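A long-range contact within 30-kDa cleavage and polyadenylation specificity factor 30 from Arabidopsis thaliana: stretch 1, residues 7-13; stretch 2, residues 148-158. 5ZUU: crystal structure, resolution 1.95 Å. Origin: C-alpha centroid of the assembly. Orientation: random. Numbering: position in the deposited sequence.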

ATOM      1  N   ARG A   7      -9.985 -18.036   0.639  1.00 52.26           N
ATOM      2  CA  ARG A   7      -9.384 -16.978  -0.174  1.00 47.08           C
ATOM      3  C   ARG A   7      -7.955 -16.745   0.296  1.00 36.11           C
ATOM      4  O   ARG A   7      -7.595 -17.025   1.415  1.00 41.12           O
ATOM      5  N   THR A   8      -7.144 -16.267  -0.617  1.00 28.56           N
ATOM      6  CA  THR A   8      -5.742 -16.073  -0.402  1.00 27.45           C
ATOM      7  C   THR A   8      -5.327 -14.613  -0.301  1.00 24.60           C
ATOM      8  O   THR A   8      -4.177 -14.352  -0.154  1.00 25.45           O
ATOM      9  N   SER A   9      -6.263 -13.688  -0.458  1.00 22.51           N
ATOM     10  CA  SER A   9      -6.020 -12.261  -0.362  1.00 21.54           C
ATOM     11  C   SER A   9      -7.196 -11.631   0.437  1.00 21.99           C
ATOM     12  O   SER A   9      -8.210 -12.285   0.648  1.00 22.31           O
ATOM     13  N   HIS A  10      -7.054 -10.402   0.933  1.00 20.89           N
ATOM     14  CA  HIS A  10      -8.121  -9.783   1.643  1.00 20.89           C
ATOM     15  C   HIS A  10      -8.804  -8.923   0.605  1.00 21.01           C
ATOM     16  O   HIS A  10      -8.139  -8.241  -0.174  1.00 19.66           O
ATOM     17  N   PRO A  11     -10.130  -8.967   0.592  1.00 20.62           N
ATOM     18  CA  PRO A  11     -10.901  -8.060  -0.246  1.00 20.24           C
ATOM     19  C   PRO A  11     -10.746  -6.574   0.198  1.00 20.43           C
ATOM     20  O   PRO A  11     -10.535  -6.274   1.357  1.00 18.05           O
ATOM     21  N   LEU A  12     -10.864  -5.679  -0.759  1.00 20.74           N
ATOM     22  CA  LEU A  12     -10.926  -4.293  -0.506  1.00 22.60           C
ATOM     23  C   LEU A  12     -11.984  -4.058   0.564  1.00 25.55           C
ATOM     24  O   LEU A  12     -13.093  -4.485   0.387  1.00 27.21           O
ATOM     25  N   PRO A  13     -11.631  -3.461   1.733  1.00 25.58           N
ATOM     26  CA  PRO A  13     -12.660  -3.177   2.723  1.00 25.66           C
ATOM     27  C   PRO A  13     -13.812  -2.387   2.110  1.00 26.56           C
ATOM     28  O   PRO A  13     -13.602  -1.564   1.178  1.00 25.74           O
ATOM     29  N   LEU A 148      -8.367   1.850  -9.770  1.00 12.80           N
ATOM     30  CA  LEU A 148      -7.027   1.353  -9.764  1.00 12.36           C
ATOM     31  C   LEU A 148      -6.882   0.155  -8.835  1.00 12.29           C
ATOM     32  O   LEU A 148      -6.267  -0.815  -9.216  1.00 11.81           O
ATOM     33  N   ALA A 149      -7.430   0.217  -7.644  1.00 12.69           N
ATOM     34  CA  ALA A 149      -7.410  -0.968  -6.766  1.00 14.40           C
ATOM     35  C   ALA A 149      -8.143  -2.157  -7.436  1.00 15.77           C
ATOM     36  O   ALA A 149      -7.685  -3.287  -7.413  1.00 16.27           O
ATOM     37  N   SER A 150      -9.274  -1.905  -8.078  1.00 15.97           N
ATOM     38  CA  SER A 150      -9.957  -3.012  -8.732  1.00 15.83           C
ATOM     39  C   SER A 150      -9.053  -3.732  -9.775  1.00 13.92           C
ATOM     40  O   SER A 150      -9.139  -4.950  -9.896  1.00 12.88           O
ATOM     41  N   LEU A 151      -8.154  -3.011 -10.462  1.00 11.94           N
ATOM     42  CA  LEU A 151      -7.234  -3.642 -11.407  1.00 11.37           C
ATOM     43  C   LEU A 151      -6.230  -4.578 -10.706  1.00 11.19           C
ATOM     44  O   LEU A 151      -5.783  -5.602 -11.281  1.00 10.39           O
ATOM     45  N   LEU A 152      -5.817  -4.170  -9.511  1.00 11.34           N
ATOM     46  CA  LEU A 152      -4.935  -4.982  -8.711  1.00 11.94           C
ATOM     47  C   LEU A 152      -5.583  -6.365  -8.438  1.00 11.25           C
ATOM     48  O   LEU A 152      -4.911  -7.389  -8.540  1.00 10.66           O
ATOM     49  N   TYR A 153      -6.847  -6.368  -8.041  1.00 12.38           N
ATOM     50  CA  TYR A 153      -7.593  -7.612  -7.776  1.00 12.74           C
ATOM     51  C   TYR A 153      -7.845  -8.494  -9.047  1.00 13.65           C
ATOM     52  O   TYR A 153      -8.201  -9.659  -8.896  1.00 15.57           O
ATOM     53  N   LEU A 154      -7.652  -7.969 -10.266  1.00 12.19           N
ATOM     54  CA  LEU A 154      -7.649  -8.800 -11.442  1.00 12.53           C
ATOM     55  C   LEU A 154      -6.362  -9.565 -11.623  1.00 12.48           C
ATOM     56  O   LEU A 154      -6.369 -10.568 -12.334  1.00 13.08           O
ATOM     57  N   GLU A 155      -5.257  -9.144 -11.007  1.00 12.33           N
ATOM     58  CA  GLU A 155      -3.997  -9.830 -11.193  1.00 12.97           C
ATOM     59  C   GLU A 155      -3.850 -10.990 -10.271  1.00 12.72           C
ATOM     60  O   GLU A 155      -4.355 -10.965  -9.162  1.00 13.58           O
ATOM     61  N   PRO A 156      -3.188 -12.057 -10.739  1.00 14.19           N
ATOM     62  CA  PRO A 156      -2.881 -13.220  -9.838  1.00 13.40           C
ATOM     63  C   PRO A 156      -1.987 -12.770  -8.676  1.00 13.86           C
ATOM     64  O   PRO A 156      -1.135 -11.848  -8.846  1.00 12.31           O
ATOM     65  N   ASP A 157      -2.185 -13.404  -7.524  1.00 13.59           N
ATOM     66  CA  ASP A 157      -1.335 -13.214  -6.377  1.00 14.82           C
ATOM     67  C   ASP A 157       0.125 -13.395  -6.775  1.00 15.45           C
ATOM     68  O   ASP A 157       0.424 -14.321  -7.535  1.00 16.09           O
ATOM     69  N   SER A 158       1.024 -12.501  -6.323  1.00 15.14           N
ATOM     70  CA  SER A 158       2.421 -12.733  -6.413  1.00 16.51           C
ATOM     71  C   SER A 158       2.798 -13.657  -5.259  1.00 18.67           C
ATOM     72  O   SER A 158       2.002 -13.946  -4.317  1.00 17.24           O
TER

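Which side chains face across the gap between an irregular segment near the N-terminus and a helix with the loop that follows it? From the first stretch, Thr 8, Ser 9 and Leu 12 direct their CA-to-CB bonds toward the second, while His 10 and Pro 11 point away. Ala 149, Tyr 153 and Asp 157 answer them, spaced four residues apart. Tyr 153 has the largest area covered by the other stretch.

Which direct hydrogen bonds join the two stretches? Tyr 153, with chi1 in the m well and chi2 at -86°, reaches toward the backbone of the first stretch so that its OH donates to the backbone O of His 10 at 2.6 Å. That carbonyl lies at the ring edge, near its plane, and can be reached although the CA-to-CB bond of His 10 points away. Leu 12 N lies 3.2 Å from Tyr 153 OH, but the angle is too poor for a hydrogen bond. Farther along, Thr 8 (p) donates from OG1 to OD2 of Asp 157 (m) at 2.6 Å, joining the loop to the start of the first stretch.

Where does water enter? Water 1 donates to Asp 157 OD1 at 2.5 Å and is also hydrogen-bonded to Ser 9 OG at 3.0 Å. Ser 9 adopts the p rotamer; its OG is 4.4 Å from Asp 157 OD1, too far for a direct hydrogen bond, and the water links the two. Asp 157 thus uses both carboxylate oxygens at this contact.

What supplies the apolar packing? Leu 12, with chi1 t and chi2 p, places CD1 4.1 Å from Ala 149 CB, while its CB lies 4.2 Å from Tyr 153 CE2. Ala 149 and Tyr 153 are four residues apart, joined by the Tyr 153 N to Ala 149 O hydrogen bond (3.3 Å), and a single leucine touches both, next to the tyrosine's polar anchor.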

ATOM      1  CB  ARG A   7     -10.234 -15.661  -0.176  1.00 47.82           C
ATOM      2  CG  ARG A   7     -11.654 -15.733  -0.782  1.00 52.26           C
ATOM      3  CD  ARG A   7     -11.734 -16.214  -2.257  1.00 52.35           C
ATOM      4  NE  ARG A   7     -13.093 -16.623  -2.670  1.00 54.11           N
ATOM      5  CZ  ARG A   7     -13.429 -17.125  -3.878  1.00 56.02           C
ATOM      6  NH1 ARG A   7     -12.499 -17.310  -4.853  1.00 54.08           N
ATOM      7  NH2 ARG A   7     -14.713 -17.452  -4.125  1.00 42.60           N
ATOM      8  CB  THR A   8      -5.018 -16.667  -1.605  1.00 27.84           C
ATOM      9  OG1 THR A   8      -5.424 -15.943  -2.793  1.00 27.37           O
ATOM     10  CG2 THR A   8      -5.370 -18.179  -1.693  1.00 26.82           C
ATOM     11  CB  SER A   9      -5.868 -11.671  -1.786  1.00 21.17           C
ATOM     12  OG  SER A   9      -7.100 -11.612  -2.505  1.00 19.64           O
ATOM     13  CB  HIS A  10      -7.637  -8.922   2.813  1.00 21.47           C
ATOM     14  CG  HIS A  10      -6.891  -9.690   3.830  1.00 21.90           C
ATOM     15  ND1 HIS A  10      -7.525 -10.374   4.846  1.00 21.96           N
ATOM     16  CD2 HIS A  10      -5.576  -9.967   3.951  1.00 23.85           C
ATOM     17  CE1 HIS A  10      -6.624 -11.007   5.578  1.00 22.75           C
ATOM     18  NE2 HIS A  10      -5.433 -10.795   5.046  1.00 23.70           N
ATOM     19  CB  PRO A  11     -12.321  -8.517  -0.008  1.00 20.98           C
ATOM     20  CG  PRO A  11     -12.291  -8.974   1.429  1.00 22.43           C
ATOM     21  CD  PRO A  11     -10.956  -9.650   1.600  1.00 21.63           C
ATOM     22  CB  LEU A  12     -11.274  -3.608  -1.819  1.00 24.95           C
ATOM     23  CG  LEU A  12     -10.908  -2.149  -1.894  1.00 26.15           C
ATOM     24  CD1 LEU A  12      -9.395  -2.022  -1.779  1.00 25.72           C
ATOM     25  CD2 LEU A  12     -11.460  -1.608  -3.190  1.00 27.40           C
ATOM     26  CB  PRO A  13     -11.956  -2.266   3.730  1.00 26.37           C
ATOM     27  CG  PRO A  13     -10.510  -2.502   3.552  1.00 25.26           C
ATOM     28  CD  PRO A  13     -10.305  -2.982   2.162  1.00 25.95           C
ATOM     29  CB  LEU A 148      -6.061   2.441  -9.381  1.00 13.50           C
ATOM     30  CG  LEU A 148      -4.574   2.071  -9.338  1.00 13.72           C
ATOM     31  CD1 LEU A 148      -4.145   1.537 -10.674  1.00 12.98           C
ATOM     32  CD2 LEU A 148      -3.726   3.289  -8.967  1.00 14.45           C
ATOM     33  CB  ALA A 149      -8.080  -0.671  -5.433  1.00 14.52           C
ATOM     34  CB  SER A 150     -11.317  -2.572  -9.283  1.00 17.43           C
ATOM     35  OG  SER A 150     -11.094  -2.121 -10.576  1.00 24.79           O
ATOM     36  CB  LEU A 151      -6.440  -2.613 -12.229  1.00 11.43           C
ATOM     37  CG  LEU A 151      -7.300  -1.750 -13.138  1.00 12.18           C
ATOM     38  CD1 LEU A 151      -6.508  -0.601 -13.751  1.00 12.08           C
ATOM     39  CD2 LEU A 151      -7.983  -2.567 -14.238  1.00 12.37           C
ATOM     40  CB  LEU A 152      -4.636  -4.324  -7.369  1.00 12.33           C
ATOM     41  CG  LEU A 152      -3.828  -3.015  -7.297  1.00 12.76           C
ATOM     42  CD1 LEU A 152      -3.888  -2.504  -5.842  1.00 13.43           C
ATOM     43  CD2 LEU A 152      -2.402  -3.284  -7.751  1.00 13.13           C
ATOM     44  CB  TYR A 153      -8.884  -7.291  -7.080  1.00 12.76           C
ATOM     45  CG  TYR A 153      -8.620  -7.019  -5.634  1.00 13.46           C
ATOM     46  CD1 TYR A 153      -8.567  -8.064  -4.695  1.00 13.70           C
ATOM     47  CD2 TYR A 153      -8.359  -5.723  -5.193  1.00 13.03           C
ATOM     48  CE1 TYR A 153      -8.293  -7.795  -3.364  1.00 13.80           C
ATOM     49  CE2 TYR A 153      -8.090  -5.451  -3.885  1.00 13.12           C
ATOM     50  CZ  TYR A 153      -8.030  -6.483  -2.959  1.00 13.63           C
ATOM     51  OH  TYR A 153      -7.830  -6.153  -1.634  1.00 11.79           O
ATOM     52  CB  LEU A 154      -7.947  -7.987 -12.709  1.00 12.06           C
ATOM     53  CG  LEU A 154      -9.228  -7.218 -12.668  1.00 11.47           C
ATOM     54  CD1 LEU A 154      -9.295  -6.375 -13.924  1.00 12.36           C
ATOM     55  CD2 LEU A 154     -10.450  -8.082 -12.543  1.00 11.26           C
ATOM     56  CB  GLU A 155      -2.770  -8.903 -11.022  1.00 13.80           C
ATOM     57  CG  GLU A 155      -2.733  -7.788 -12.029  1.00 13.42           C
ATOM     58  CD  GLU A 155      -2.744  -8.306 -13.464  1.00 14.51           C
ATOM     59  OE1 GLU A 155      -3.430  -7.689 -14.342  1.00 15.86           O
ATOM     60  OE2 GLU A 155      -2.015  -9.284 -13.745  1.00 13.53           O
ATOM     61  CB  PRO A 156      -2.095 -14.174 -10.722  1.00 13.44           C
ATOM     62  CG  PRO A 156      -2.465 -13.760 -12.128  1.00 14.30           C
ATOM     63  CD  PRO A 156      -2.745 -12.288 -12.124  1.00 13.78           C
ATOM     64  CB  ASP A 157      -1.648 -14.264  -5.305  1.00 15.17           C
ATOM     65  CG  ASP A 157      -2.961 -14.079  -4.683  1.00 16.60           C
ATOM     66  OD1 ASP A 157      -3.702 -13.085  -4.952  1.00 16.73           O
ATOM     67  OD2 ASP A 157      -3.308 -14.955  -3.861  1.00 21.09           O
ATOM     68  CB  SER A 158       3.265 -11.421  -6.318  1.00 17.04           C
ATOM     69  OG  SER A 158       3.091 -10.852  -5.030  1.00 16.88           O
TER
HETATM   70  O   HOH W   1      -6.028 -13.739  -4.334  1.00 29.69           O